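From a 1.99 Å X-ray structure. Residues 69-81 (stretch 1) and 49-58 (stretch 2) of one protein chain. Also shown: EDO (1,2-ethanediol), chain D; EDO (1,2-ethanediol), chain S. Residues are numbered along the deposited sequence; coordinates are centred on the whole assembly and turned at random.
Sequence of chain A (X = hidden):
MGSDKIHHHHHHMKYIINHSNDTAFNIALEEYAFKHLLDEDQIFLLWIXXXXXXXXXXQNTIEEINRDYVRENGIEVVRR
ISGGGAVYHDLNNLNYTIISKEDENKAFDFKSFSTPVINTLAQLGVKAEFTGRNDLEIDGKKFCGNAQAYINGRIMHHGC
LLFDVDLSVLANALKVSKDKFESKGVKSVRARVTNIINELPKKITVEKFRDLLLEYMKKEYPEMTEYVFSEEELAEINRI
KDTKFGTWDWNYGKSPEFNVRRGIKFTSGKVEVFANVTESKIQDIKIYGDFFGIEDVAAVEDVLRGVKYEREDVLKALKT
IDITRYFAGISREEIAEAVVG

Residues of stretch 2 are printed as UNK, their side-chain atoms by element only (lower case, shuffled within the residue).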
# COMPACT_ATOMS: atom_id res chain seq x y z
N TYR A 69 21.85 -0.95 6.50
CA TYR A 69 21.46 -2.31 6.12
C TYR A 69 21.01 -2.38 4.67
O TYR A 69 21.41 -3.28 3.89
CB TYR A 69 20.37 -2.83 7.02
CG TYR A 69 20.02 -4.26 6.74
CD1 TYR A 69 20.78 -5.31 7.30
CD2 TYR A 69 18.94 -4.58 5.92
CE1 TYR A 69 20.46 -6.63 7.05
CE2 TYR A 69 18.61 -5.90 5.66
CZ TYR A 69 19.36 -6.92 6.23
OH TYR A 69 19.03 -8.21 5.96
N VAL A 70 20.14 -1.46 4.28
CA VAL A 70 19.61 -1.55 2.93
C VAL A 70 20.71 -1.23 1.93
O VAL A 70 20.70 -1.78 0.84
CB VAL A 70 18.29 -0.75 2.63
CG1 VAL A 70 17.23 -1.08 3.66
CG2 VAL A 70 18.52 0.76 2.51
N ARG A 71 21.65 -0.37 2.30
CA ARG A 71 22.74 -0.06 1.39
C ARG A 71 23.70 -1.23 1.24
O ARG A 71 24.04 -1.60 0.15
CB ARG A 71 23.52 1.16 1.90
CG ARG A 71 22.83 2.46 1.70
CD ARG A 71 23.76 3.67 1.98
NE ARG A 71 23.00 4.92 1.95
CZ ARG A 71 23.45 6.07 2.39
NH1 ARG A 71 24.67 6.18 2.92
NH2 ARG A 71 22.68 7.13 2.29
N GLU A 72 24.13 -1.81 2.35
CA GLU A 72 25.05 -2.93 2.35
C GLU A 72 24.49 -4.08 1.52
O GLU A 72 25.21 -4.77 0.81
CB GLU A 72 25.31 -3.40 3.77
CG GLU A 72 26.21 -2.46 4.58
CD GLU A 72 26.13 -2.71 6.10
OE1 GLU A 72 25.49 -3.73 6.50
OE2 GLU A 72 26.70 -1.89 6.88
N ASN A 73 23.19 -4.29 1.64
CA ASN A 73 22.54 -5.41 1.03
C ASN A 73 21.87 -5.12 -0.32
O ASN A 73 21.31 -6.01 -0.88
CB ASN A 73 21.55 -6.02 2.05
CG ASN A 73 22.29 -6.62 3.21
OD1 ASN A 73 22.95 -7.60 3.03
ND2 ASN A 73 22.26 -5.96 4.40
N GLY A 74 21.96 -3.90 -0.86
CA GLY A 74 21.43 -3.64 -2.20
C GLY A 74 19.90 -3.62 -2.31
O GLY A 74 19.35 -3.90 -3.34
N ILE A 75 19.21 -3.30 -1.23
CA ILE A 75 17.74 -3.37 -1.19
C ILE A 75 17.19 -2.04 -1.70
O ILE A 75 17.62 -0.99 -1.20
CB ILE A 75 17.31 -3.68 0.27
CG1 ILE A 75 17.86 -5.07 0.69
CG2 ILE A 75 15.77 -3.65 0.46
CD1 ILE A 75 17.66 -5.39 2.15
N GLU A 76 16.29 -2.06 -2.68
CA GLU A 76 15.58 -0.82 -3.13
C GLU A 76 14.65 -0.31 -2.02
O GLU A 76 14.10 -1.11 -1.28
CB GLU A 76 14.72 -1.09 -4.36
CG GLU A 76 15.38 -1.79 -5.57
CD GLU A 76 16.45 -0.97 -6.21
OE1 GLU A 76 16.50 0.23 -5.97
OE2 GLU A 76 17.27 -1.53 -6.97
N VAL A 77 14.48 1.01 -1.90
CA VAL A 77 13.47 1.63 -1.06
C VAL A 77 12.57 2.51 -1.95
O VAL A 77 13.03 3.54 -2.49
CB VAL A 77 14.10 2.43 0.14
CG1 VAL A 77 13.06 3.15 0.95
CG2 VAL A 77 14.92 1.51 1.02
N VAL A 78 11.28 2.12 -2.04
CA VAL A 78 10.30 2.86 -2.85
C VAL A 78 8.99 3.08 -2.10
O VAL A 78 8.50 2.18 -1.43
CB VAL A 78 10.08 2.13 -4.21
CG1 VAL A 78 9.11 2.88 -5.12
CG2 VAL A 78 11.44 1.91 -4.94
N ARG A 79 8.46 4.29 -2.16
CA ARG A 79 7.18 4.62 -1.55
C ARG A 79 6.08 4.26 -2.53
O ARG A 79 6.11 4.68 -3.67
CB ARG A 79 7.15 6.09 -1.21
CG ARG A 79 5.91 6.58 -0.51
CD ARG A 79 5.89 8.07 -0.49
NE ARG A 79 6.95 8.74 0.30
CZ ARG A 79 7.01 8.80 1.63
NH1 ARG A 79 6.14 8.16 2.40
NH2 ARG A 79 7.97 9.51 2.21
N ARG A 80 5.10 3.49 -2.07
CA ARG A 80 3.93 3.18 -2.87
C ARG A 80 2.79 4.19 -2.69
O ARG A 80 2.85 5.19 -1.89
CB ARG A 80 3.44 1.74 -2.56
CG ARG A 80 2.93 1.52 -1.15
CD ARG A 80 2.26 0.13 -0.94
NE ARG A 80 1.75 0.17 0.43
CZ ARG A 80 2.46 -0.10 1.54
NH1 ARG A 80 3.71 -0.54 1.45
NH2 ARG A 80 1.91 0.09 2.75
N ILE A 81 1.75 3.99 -3.51
CA ILE A 81 0.64 4.97 -3.51
C ILE A 81 -0.56 4.58 -2.67
O ILE A 81 -1.55 5.26 -2.72
CB ILE A 81 0.22 5.40 -4.95
CG1 ILE A 81 -0.48 4.26 -5.70
CG2 ILE A 81 1.46 5.89 -5.72
CD1 ILE A 81 -0.97 4.62 -7.08
N UNK A 49 8.97 -7.84 -7.83
CA UNK A 49 10.08 -6.90 -7.55
C UNK A 49 11.26 -7.63 -6.98
O UNK A 49 11.09 -8.59 -6.22
c UNK A 49 8.55 -4.98 -6.97
n UNK A 49 7.65 -4.55 -6.02
c UNK A 49 9.64 -5.92 -6.48
o UNK A 49 8.55 -4.57 -8.14
N UNK A 50 12.45 -7.16 -7.38
CA UNK A 50 13.70 -7.48 -6.72
C UNK A 50 13.69 -7.04 -5.23
O UNK A 50 12.85 -6.26 -4.84
c UNK A 50 14.91 -5.27 -7.19
c UNK A 50 14.84 -6.77 -7.46
c UNK A 50 17.16 -4.69 -8.37
n UNK A 50 17.86 -4.14 -7.19
c UNK A 50 15.63 -4.48 -8.33
N UNK A 51 14.62 -7.54 -4.39
CA UNK A 51 14.62 -7.16 -2.95
C UNK A 51 14.42 -5.65 -2.68
O UNK A 51 15.23 -4.77 -3.11
c UNK A 51 16.24 -8.91 -3.30
c UNK A 51 15.97 -7.67 -2.42
c UNK A 51 15.71 -8.48 -4.71
N UNK A 52 13.38 -5.36 -1.94
CA UNK A 52 12.88 -4.01 -1.78
C UNK A 52 12.14 -3.82 -0.47
O UNK A 52 11.44 -4.73 -0.02
o UNK A 52 12.51 -3.77 -4.24
c UNK A 52 11.91 -3.65 -2.94
N UNK A 53 12.32 -2.66 0.15
CA UNK A 53 11.41 -2.18 1.18
C UNK A 53 10.45 -1.18 0.55
O UNK A 53 10.86 -0.12 0.06
c UNK A 53 13.16 -2.48 3.01
c UNK A 53 12.11 -1.52 2.40
c UNK A 53 12.54 -3.74 3.65
c UNK A 53 11.05 -1.09 3.43
N UNK A 54 9.18 -1.50 0.61
CA UNK A 54 8.14 -0.66 0.09
C UNK A 54 7.45 0.03 1.27
O UNK A 54 6.90 -0.63 2.14
c UNK A 54 7.78 -2.28 -1.84
c UNK A 54 7.12 -1.44 -0.72
c UNK A 54 6.12 -0.48 -1.37
c UNK A 54 8.63 -1.49 -2.82
N UNK A 55 7.46 1.36 1.26
CA UNK A 55 6.93 2.15 2.34
C UNK A 55 5.61 2.73 1.94
O UNK A 55 5.36 2.98 0.76
c UNK A 55 8.20 4.38 1.92
c UNK A 55 9.22 2.56 3.34
c UNK A 55 7.92 3.23 2.91
N UNK A 56 4.75 2.90 2.95
CA UNK A 56 3.44 3.48 2.77
C UNK A 56 3.52 4.92 2.33
O UNK A 56 4.49 5.64 2.57
N UNK A 57 2.47 5.33 1.64
CA UNK A 57 2.33 6.68 1.09
C UNK A 57 2.63 7.86 2.04
O UNK A 57 3.09 8.95 1.60
c UNK A 57 -2.99 7.08 0.43
n UNK A 57 -3.68 6.98 1.55
c UNK A 57 -0.91 7.88 -0.61
c UNK A 57 0.52 7.99 -0.11
c UNK A 57 0.89 6.76 0.53
n UNK A 57 -1.81 7.67 0.49
n UNK A 57 -3.48 6.60 -0.70
N UNK A 58 2.38 7.68 3.34
CA UNK A 58 2.60 8.73 4.30
C UNK A 58 3.68 8.48 5.35
O UNK A 58 3.84 9.29 6.25
n UNK A 58 0.48 10.52 3.04
c UNK A 58 0.24 9.56 4.00
n UNK A 58 -1.55 9.89 2.74
c UNK A 58 -1.05 9.15 3.80
c UNK A 58 -0.61 10.71 2.31
c UNK A 58 1.28 9.10 4.96
C1 EDO D . 3.85 12.24 4.37
O1 EDO D . 2.46 12.42 4.27
C2 EDO D . 4.48 11.98 3.02
O2 EDO D . 4.33 13.11 2.21
C1 EDO S . 1.33 13.31 0.35
O1 EDO S . -0.01 13.80 0.78
C2 EDO S . 1.69 11.82 0.57
O2 EDO S . 2.58 11.14 -0.36
O HOH W 1 17.36 -5.09 -4.78

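Position 49 has four side-chain atoms, two carbons and then an oxygen and a nitrogen on the second; a planar amide of this size is Asn49. It lies out of reach of stretch 1.

Position 50 carries four carbons in a row ending in nitrogen, the pattern of lysine, Lys50. Its NZ lies 2.7 Å from Glu76 OE2, a salt bridge with its hydrogen bond.

At position 51 three carbons close a ring onto the backbone nitrogen, which defines Pro51. Its O accepts from Glu76 N at 2.9 Å (N-H...O angle 151°). One water accepts from Lys50 NZ (2.6 Å) and donates to Pro51 O and to Gly74 O (both 2.7 Å), tying this edge to the end of the helix.

Position 52 has one carbon and one oxygen, hence Ser52. OG donates to Lys50 O at 2.6 Å and lies 3.5 Å from Glu76 CB, on the same sheet face.

Position 53 has four carbons, forked at the first with one arm two carbons long: Ile53. Its CG1 packs 3.8 Å from Ile75 CG2 and 4.4 Å from Val70 CG1, so it reaches the helix as well as the loop residue before the strand.

Position 54 repeats that forked pattern, giving Ile54, but on the opposite face, with CD1 4.1 Å from Val78 CB.

Position 55 has one carbon bearing two more, Val55. CG2 lies 3.7 Å from Arg79 CB.

Position 56 has no side-chain atoms and is Gly56. An ideal CB here would sit 3.6 Å from Arg80 NH2, and the Arg80 guanidinium lays one face over Gly56 CA. Arg79 NH1 donates a weak hydrogen bond to Gly56 O at 3.0 Å.

Position 57 shows three carbons, a nitrogen, then a carbon carrying two nitrogens: Arg57. NH1 makes a weak hydrogen bond to Ile81 O (3.1 Å, 135°).

Position 58 has one carbon and a five-membered ring of three carbons and two nitrogens, His58. Its CB points away from stretch 1, and ND1 donates to O1 of the chain D ethanediol at 3.0 Å.

The contact is a parallel strand pair, with N-to-C directions 18° apart. Its ladder continues from Ile53 N to Glu76 O (2.8 Å), Val78 N to Ile53 O (3.1 Å), Val55 N to Val78 O (3.0 Å) and Arg80 N to Val55 O (2.9 Å), at angles of 153-162°. Side chains alternate between faces in step: Glu76 with Ser52 and Val78 with Ile54 on one, Val77 with Ile53 and Arg79 with Val55 on the other. Together the stretches bury 864 Å².

Stretch 2 (49-58) NKPSIIVGRH
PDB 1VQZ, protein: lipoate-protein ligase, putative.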